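Local coordinates for protein aminotransferase AspB (PDB 3EZS) that probably acts as a pyridoxal 5'-phosphate-dependent aminotransferase of the class I and II family, moving amino groups between amino acids and keto acids, at residues F220-V225 / A244-L249; E84-L89 / R248-Y253; K294-I299 / K363-I368. One frame throughout, in Å; residues are numbered along the deposited sequence.

Contact 1 of 3, residues F220-V225 / A244-L249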
# COMPACT_ATOMS: atom_id res chain seq x y z
N PHE A 220 25.08 -10.51 1.21
CA PHE A 220 24.27 -9.74 0.26
C PHE A 220 24.36 -8.23 0.48
O PHE A 220 23.39 -7.52 0.24
CB PHE A 220 22.80 -10.20 0.28
CG PHE A 220 22.63 -11.69 0.27
CD1 PHE A 220 23.10 -12.45 -0.80
CD2 PHE A 220 21.97 -12.33 1.32
CE1 PHE A 220 22.95 -13.84 -0.82
CE2 PHE A 220 21.79 -13.73 1.30
CZ PHE A 220 22.30 -14.48 0.22
N LYS A 221 25.53 -7.77 0.94
CA LYS A 221 25.80 -6.35 1.14
C LYS A 221 25.54 -5.56 -0.15
O LYS A 221 26.01 -5.97 -1.23
CB LYS A 221 27.25 -6.13 1.56
CG LYS A 221 27.65 -4.67 1.74
CD LYS A 221 29.06 -4.54 2.32
CE LYS A 221 29.48 -3.08 2.59
NZ LYS A 221 29.73 -2.28 1.35
N ASN A 222 24.79 -4.45 -0.01
CA ASN A 222 24.40 -3.56 -1.10
C ASN A 222 23.46 -4.17 -2.17
O ASN A 222 23.14 -3.50 -3.17
CB ASN A 222 25.64 -2.99 -1.82
CG ASN A 222 26.37 -1.94 -1.00
OD1 ASN A 222 26.20 -1.85 0.21
ND2 ASN A 222 27.17 -1.13 -1.68
N VAL A 223 22.99 -5.40 -1.96
CA VAL A 223 22.23 -6.11 -3.00
C VAL A 223 20.88 -6.64 -2.52
O VAL A 223 20.76 -7.18 -1.40
CB VAL A 223 23.09 -7.26 -3.58
CG1 VAL A 223 22.32 -8.05 -4.65
CG2 VAL A 223 24.42 -6.71 -4.16
N LEU A 224 19.88 -6.47 -3.38
CA LEU A 224 18.50 -6.85 -3.12
C LEU A 224 17.81 -7.34 -4.41
O LEU A 224 18.15 -6.92 -5.50
CB LEU A 224 17.72 -5.65 -2.56
CG LEU A 224 18.21 -5.06 -1.23
CD1 LEU A 224 18.07 -3.58 -1.22
CD2 LEU A 224 17.57 -5.70 -0.01
N VAL A 225 16.86 -8.25 -4.25
CA VAL A 225 16.09 -8.81 -5.35
C VAL A 225 14.63 -8.66 -4.95
O VAL A 225 14.29 -8.79 -3.78
CB VAL A 225 16.45 -10.30 -5.64
CG1 VAL A 225 17.92 -10.46 -6.13
CG2 VAL A 225 16.19 -11.19 -4.43
N ALA A 244 14.34 -9.51 -0.87
CA ALA A 244 15.34 -10.28 -0.16
C ALA A 244 16.75 -9.77 -0.46
O ALA A 244 17.03 -9.30 -1.57
CB ALA A 244 15.20 -11.76 -0.53
N GLY A 245 17.63 -9.87 0.53
CA GLY A 245 19.02 -9.43 0.36
C GLY A 245 19.63 -8.85 1.63
O GLY A 245 19.42 -9.40 2.71
N ASP A 246 20.36 -7.75 1.46
CA ASP A 246 21.09 -7.02 2.53
C ASP A 246 20.25 -6.84 3.79
O ASP A 246 19.34 -6.01 3.82
CB ASP A 246 21.52 -5.65 2.00
CG ASP A 246 22.57 -4.96 2.88
OD1 ASP A 246 22.54 -5.09 4.12
OD2 ASP A 246 23.39 -4.24 2.29
N SER A 247 20.60 -7.59 4.84
CA SER A 247 19.83 -7.59 6.07
C SER A 247 19.94 -6.30 6.84
O SER A 247 19.09 -6.05 7.67
CB SER A 247 20.24 -8.76 6.96
OG SER A 247 21.62 -8.71 7.31
N ARG A 248 20.99 -5.51 6.60
CA ARG A 248 21.17 -4.23 7.30
C ARG A 248 20.17 -3.21 6.76
O ARG A 248 19.53 -2.49 7.52
CB ARG A 248 22.61 -3.70 7.17
CG ARG A 248 22.89 -2.44 8.00
CD ARG A 248 24.24 -1.79 7.68
NE ARG A 248 24.29 -1.31 6.29
CZ ARG A 248 23.76 -0.17 5.85
NH1 ARG A 248 23.12 0.67 6.67
NH2 ARG A 248 23.86 0.15 4.56
N LEU A 249 20.08 -3.14 5.43
CA LEU A 249 19.10 -2.28 4.77
C LEU A 249 17.67 -2.76 5.03
O LEU A 249 16.79 -1.94 5.27
CB LEU A 249 19.37 -2.22 3.26
CG LEU A 249 20.67 -1.57 2.79
CD1 LEU A 249 20.88 -1.70 1.29
CD2 LEU A 249 20.71 -0.09 3.22

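Contact 2 of 3, residues E84-L89 / R248-Y253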
# COMPACT_ATOMS: atom_id res chain seq x y z
N GLU A 84 16.71 -11.54 6.24
CA GLU A 84 17.11 -11.35 4.84
C GLU A 84 15.95 -11.40 3.84
O GLU A 84 16.17 -11.44 2.62
CB GLU A 84 18.21 -12.36 4.47
CG GLU A 84 19.53 -11.96 5.08
CD GLU A 84 20.64 -12.97 4.90
OE1 GLU A 84 20.36 -14.12 4.52
OE2 GLU A 84 21.80 -12.58 5.19
N LEU A 85 14.72 -11.38 4.33
CA LEU A 85 13.54 -11.37 3.45
C LEU A 85 12.42 -10.61 4.12
O LEU A 85 12.13 -10.84 5.30
CB LEU A 85 13.13 -12.79 3.09
CG LEU A 85 11.89 -12.93 2.19
CD1 LEU A 85 12.04 -14.12 1.26
CD2 LEU A 85 10.60 -13.01 3.00
N ILE A 86 11.84 -9.67 3.39
CA ILE A 86 10.68 -8.91 3.86
C ILE A 86 9.51 -9.19 2.92
O ILE A 86 9.68 -9.16 1.71
CB ILE A 86 10.98 -7.37 3.95
CG1 ILE A 86 11.83 -7.05 5.19
CG2 ILE A 86 9.68 -6.55 4.03
CD1 ILE A 86 12.06 -5.58 5.43
N SER A 87 8.33 -9.49 3.50
CA SER A 87 7.10 -9.74 2.74
C SER A 87 6.50 -8.41 2.32
O SER A 87 6.43 -7.47 3.14
CB SER A 87 6.06 -10.48 3.61
OG SER A 87 6.46 -11.80 3.95
N THR A 88 6.05 -8.32 1.06
CA THR A 88 5.49 -7.07 0.53
C THR A 88 4.15 -7.28 -0.20
O THR A 88 3.74 -8.40 -0.49
CB THR A 88 6.51 -6.40 -0.43
OG1 THR A 88 6.64 -7.18 -1.62
CG2 THR A 88 7.87 -6.27 0.24
N LEU A 89 3.48 -6.17 -0.50
CA LEU A 89 2.17 -6.18 -1.14
C LEU A 89 2.35 -6.16 -2.66
O LEU A 89 1.94 -5.22 -3.33
CB LEU A 89 1.35 -4.96 -0.65
CG LEU A 89 -0.16 -5.12 -0.74
CD1 LEU A 89 -0.57 -6.19 0.31
CD2 LEU A 89 -0.88 -3.83 -0.51
N ARG A 248 20.99 -5.51 6.60
CA ARG A 248 21.17 -4.23 7.30
C ARG A 248 20.17 -3.21 6.76
O ARG A 248 19.53 -2.49 7.52
CB ARG A 248 22.61 -3.70 7.17
CG ARG A 248 22.89 -2.44 8.00
CD ARG A 248 24.24 -1.79 7.68
NE ARG A 248 24.29 -1.31 6.29
CZ ARG A 248 23.76 -0.17 5.85
NH1 ARG A 248 23.12 0.67 6.67
NH2 ARG A 248 23.86 0.15 4.56
N LEU A 249 20.08 -3.14 5.43
CA LEU A 249 19.10 -2.28 4.77
C LEU A 249 17.67 -2.76 5.03
O LEU A 249 16.79 -1.94 5.27
CB LEU A 249 19.37 -2.22 3.26
CG LEU A 249 20.67 -1.57 2.79
CD1 LEU A 249 20.88 -1.70 1.29
CD2 LEU A 249 20.71 -0.09 3.22
N LEU A 250 17.43 -4.07 4.99
CA LEU A 250 16.07 -4.61 5.22
C LEU A 250 15.54 -4.40 6.65
O LEU A 250 14.34 -4.26 6.84
CB LEU A 250 15.97 -6.11 4.85
CG LEU A 250 16.07 -6.46 3.36
CD1 LEU A 250 16.02 -7.96 3.18
CD2 LEU A 250 14.98 -5.77 2.53
N GLU A 251 16.43 -4.37 7.64
CA GLU A 251 16.01 -4.19 9.02
C GLU A 251 15.52 -2.73 9.22
O GLU A 251 14.57 -2.46 9.98
CB GLU A 251 17.16 -4.57 9.97
CG GLU A 251 16.76 -4.81 11.44
CD GLU A 251 15.80 -6.00 11.63
OE1 GLU A 251 15.71 -6.89 10.73
OE2 GLU A 251 15.13 -6.02 12.69
N LYS A 252 16.16 -1.80 8.52
CA LYS A 252 15.75 -0.40 8.54
C LYS A 252 14.46 -0.21 7.69
O LYS A 252 13.56 0.55 8.09
CB LYS A 252 16.90 0.50 8.06
CG LYS A 252 18.12 0.47 8.99
CD LYS A 252 19.24 1.40 8.51
N TYR A 253 14.38 -0.90 6.54
CA TYR A 253 13.21 -0.82 5.66
C TYR A 253 11.97 -1.31 6.38
O TYR A 253 10.89 -0.77 6.17
CB TYR A 253 13.46 -1.60 4.36
CG TYR A 253 12.37 -1.49 3.29
CD1 TYR A 253 11.86 -0.25 2.89
CD2 TYR A 253 11.92 -2.62 2.63
CE1 TYR A 253 10.88 -0.16 1.89
CE2 TYR A 253 10.96 -2.55 1.62
CZ TYR A 253 10.44 -1.31 1.26
OH TYR A 253 9.47 -1.26 0.27

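Contact 3 of 3, residues K294-I299 / K363-I368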
# COMPACT_ATOMS: atom_id res chain seq x y z
N LYS A 294 8.35 -20.99 -27.78
CA LYS A 294 8.76 -21.95 -28.81
C LYS A 294 8.00 -21.75 -30.10
O LYS A 294 8.59 -21.79 -31.18
CB LYS A 294 8.54 -23.40 -28.35
CG LYS A 294 9.46 -23.84 -27.23
CD LYS A 294 9.25 -25.31 -26.84
CE LYS A 294 10.12 -25.68 -25.65
NZ LYS A 294 11.56 -25.39 -25.86
N LEU A 295 6.69 -21.58 -29.99
CA LEU A 295 5.82 -21.38 -31.15
C LEU A 295 6.22 -20.10 -31.89
O LEU A 295 6.41 -20.12 -33.11
CB LEU A 295 4.35 -21.31 -30.71
CG LEU A 295 3.35 -20.98 -31.82
CD1 LEU A 295 3.39 -22.03 -32.93
CD2 LEU A 295 1.98 -20.81 -31.23
N ALA A 296 6.36 -19.01 -31.14
CA ALA A 296 6.75 -17.71 -31.66
C ALA A 296 8.07 -17.80 -32.41
O ALA A 296 8.23 -17.21 -33.49
CB ALA A 296 6.85 -16.67 -30.53
N ARG A 297 9.01 -18.57 -31.84
CA ARG A 297 10.33 -18.74 -32.45
C ARG A 297 10.27 -19.51 -33.77
O ARG A 297 11.02 -19.21 -34.71
CB ARG A 297 11.30 -19.40 -31.46
CG ARG A 297 12.75 -19.39 -31.96
CD ARG A 297 13.71 -20.04 -30.97
NE ARG A 297 13.71 -19.35 -29.67
CZ ARG A 297 13.11 -19.77 -28.55
NH1 ARG A 297 12.45 -20.91 -28.49
NH2 ARG A 297 13.20 -19.03 -27.45
N LYS A 298 9.38 -20.48 -33.86
CA LYS A 298 9.19 -21.18 -35.13
C LYS A 298 8.59 -20.25 -36.18
O LYS A 298 8.97 -20.30 -37.34
CB LYS A 298 8.27 -22.39 -34.97
CG LYS A 298 8.80 -23.52 -34.12
CD LYS A 298 7.81 -24.69 -34.13
CE LYS A 298 8.21 -25.86 -33.20
NZ LYS A 298 9.50 -26.46 -33.56
N ILE A 299 7.66 -19.40 -35.76
CA ILE A 299 6.93 -18.51 -36.68
C ILE A 299 7.70 -17.27 -37.14
O ILE A 299 7.72 -16.99 -38.33
CB ILE A 299 5.56 -18.10 -36.05
CG1 ILE A 299 4.64 -19.33 -35.92
CG2 ILE A 299 4.87 -17.00 -36.87
CD1 ILE A 299 3.27 -19.04 -35.24
N LYS A 363 -2.68 -18.83 -34.99
CA LYS A 363 -3.18 -18.01 -36.07
C LYS A 363 -2.68 -16.57 -36.00
O LYS A 363 -2.05 -16.10 -36.94
CB LYS A 363 -4.72 -18.08 -36.15
CG LYS A 363 -5.34 -17.37 -37.35
CD LYS A 363 -4.95 -18.05 -38.66
CE LYS A 363 -5.58 -17.38 -39.85
NZ LYS A 363 -5.16 -18.07 -41.11
N PRO A 364 -2.98 -15.84 -34.91
CA PRO A 364 -2.52 -14.44 -34.86
C PRO A 364 -1.02 -14.22 -35.05
O PRO A 364 -0.63 -13.23 -35.66
CB PRO A 364 -2.92 -13.98 -33.46
CG PRO A 364 -3.28 -15.19 -32.72
CD PRO A 364 -3.76 -16.17 -33.70
N LEU A 365 -0.18 -15.13 -34.54
CA LEU A 365 1.27 -14.96 -34.68
C LEU A 365 1.68 -15.15 -36.13
O LEU A 365 2.57 -14.45 -36.61
CB LEU A 365 2.05 -15.90 -33.75
CG LEU A 365 1.91 -15.68 -32.23
CD1 LEU A 365 2.69 -16.76 -31.48
CD2 LEU A 365 2.39 -14.30 -31.83
N GLU A 366 1.05 -16.09 -36.83
CA GLU A 366 1.33 -16.29 -38.26
C GLU A 366 0.94 -15.06 -39.09
O GLU A 366 1.67 -14.64 -40.01
CB GLU A 366 0.60 -17.53 -38.79
CG GLU A 366 1.24 -18.82 -38.28
CD GLU A 366 0.56 -20.11 -38.75
OE1 GLU A 366 -0.56 -20.06 -39.34
OE2 GLU A 366 1.17 -21.18 -38.52
N ILE A 367 -0.21 -14.49 -38.74
CA ILE A 367 -0.72 -13.30 -39.41
C ILE A 367 0.28 -12.16 -39.23
O ILE A 367 0.66 -11.50 -40.21
CB ILE A 367 -2.10 -12.92 -38.85
CG1 ILE A 367 -3.15 -13.95 -39.29
CG2 ILE A 367 -2.54 -11.57 -39.38
CD1 ILE A 367 -4.52 -13.78 -38.62
N ILE A 368 0.70 -11.95 -37.99
CA ILE A 368 1.68 -10.93 -37.70
C ILE A 368 2.91 -11.09 -38.60
O ILE A 368 3.36 -10.11 -39.20
CB ILE A 368 2.08 -10.96 -36.21
CG1 ILE A 368 0.93 -10.42 -35.34
CG2 ILE A 368 3.37 -10.10 -35.95
CD1 ILE A 368 1.14 -10.57 -33.78

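Contact 1 of 3, residues F220-V225 / A244-L249
Asp246 grips the turn at Asn222 with one carboxylate oxygen and the start of its own helix with the other. OD2 of Asp246 accepts from Asn222 N at 2.7 Å, the donor arriving on the anti side and 26° out of the carboxylate plane. CG of Asp246 stands anti to the backbone N (chi1 -166°), beside the carbonyl carbon. Asp246 OD1 takes Arg248 N at 3.0 Å, and Leu249 N more weakly, making Asp246 the N-cap of helix 247-257. The turn itself is a type II beta turn from Phe220 to Val223, closed by Val223 N to Phe220 O at 3.1 Å. Beyond it strands 223-228 and 241-245 run antiparallel in the large mixed sheet of this fold type I aminotransferase. Val225 and Ala244 form a hydrogen-bonded pair, Val225 N giving to Ala244 O at 2.9 Å and Ala244 N returning the bond to Val225 O. Val223 O accepts Asp246 N at 2.9 Å and is also approached by Gly245 CA at 3.3 Å, a CA-H...O contact. At the backbone angles of Gly245 a side chain would be jammed against the preceding carbonyl oxygen, and its CA lies against Val223 O and Leu224. Asn222 ND2 is satisfied outside the two segments, by Asp187 OD1. Among the apolar groups, Leu224 CD1 rests 4.2 Å from Leu249 CD1.

Contact 2 of 3, residues E84-L89 / R248-Y253
Ile86 of strand 85-88 meets Leu250 and Tyr253 of helix 247-257 with the far end of its side chain. From CB, which faces the helix, the longer branch leaves with CG1 anti to the carbonyl carbon (chi1 -76°). Ile86 CG1 already comes within 4.1 Å of Leu250 O. The next torsion is extended (chi2 -175°) and carries CD1 onward to the helix surface, where it does most of the touching. The separation of Ile86 CD1 from Leu250 O, 3.0 Å, is too short for a methyl against a carbonyl oxygen and is doubtful. Ile86 CD1 also rests 4.0 Å from Leu250 CB and 4.1 Å from Leu250 CD2. Ile86 CD1 approaches Tyr253 CD2 obliquely, at 4.1 Å. Leu250 answers from the helix: Leu250 CD1 packs on the peptide leaving Glu84, 3.5 Å from Glu84 C. The side chains meet by apolar contacts, with no hydrogen bonds between the segments. The helix lies on the strand that is outermost in the sheet within this chain, with axes 9.0 Å apart and an angle of 38° between their directions. Tyr253 OH is bonded to Asn97 and Arg257, and its ring meets Phe98 edge-to-face on helix 92-102. Ile243 of strand 241-245, the sheet neighbour of strand 85-88, touches both Ile86 and Leu250, so helix 247-257 lies over these two strands with helix 92-102 beside it.

Contact 3 of 3, residues K294-I299 / K363-I368
Ile299, in the last turn of helix 280-299, pushes its side chain against Leu365 and Glu366 of helix 358-372. CG1 stands anti to the carbonyl carbon (chi1 -66°), and at its end CD1 settles between two bumps of the facing helix. Ile299 CD1 lies 3.7 Å from Leu365 CB and equally close, 3.7 Å, to Glu366 CG. The isoleucine crosses both side chains at about a right angle, its CD1 fitting between Leu365 CB and Glu366 CG. Its other branch, Ile299 CG2, covers the backbone of the facing helix, 3.4 Å from Leu365 O. Glu366 is exposed, and it is its CG that takes part here; the chain runs on extended beyond that atom. In return Leu365 CD1 fills the dip beside Leu295 and Ala296. Leu365 CD1 sits 4.1 Å from Leu295 CD2, while Ala296, with a side chain of one methyl, lets Leu365 CD1 approach to 4.2 Å from Ala296 CA and 4.3 Å from Ala296 CB. The two helix segments run roughly parallel, 9.9 Å apart at closest approach and crossing at -30°. Leu295 also touches Leu361 and Thr358, one and two turns earlier on helix 358-372. Phe300, in the loop after helix 280-299, touches Leu365 as well. Ala296 on Val312 and Ile368 on Leu314 join the two helices to the small three-stranded antiparallel sheet.

Contacts 1 and 2 are neighbours, their centres 8 Å apart, and share helix 247-257, which leaves strand 241-245 by way of the Asp246 cap. They touch directly: Gly245 N lies 3.0 Å from Glu84 O, a probable hydrogen bond, and Leu224 CD2 meets Leu250 CD2 at 3.6 Å. Together they span three strands at one side of the large sheet. In relatives, the connection between strands like 223-228 and 241-245 carries the lysine that binds pyridoxal phosphate, so contact 1 probably brackets that stretch. Contact 3 lies across the chain's centre, about 41 Å from contact 1 and 42 Å from contact 2 between centres, among the helices beside the small sheet.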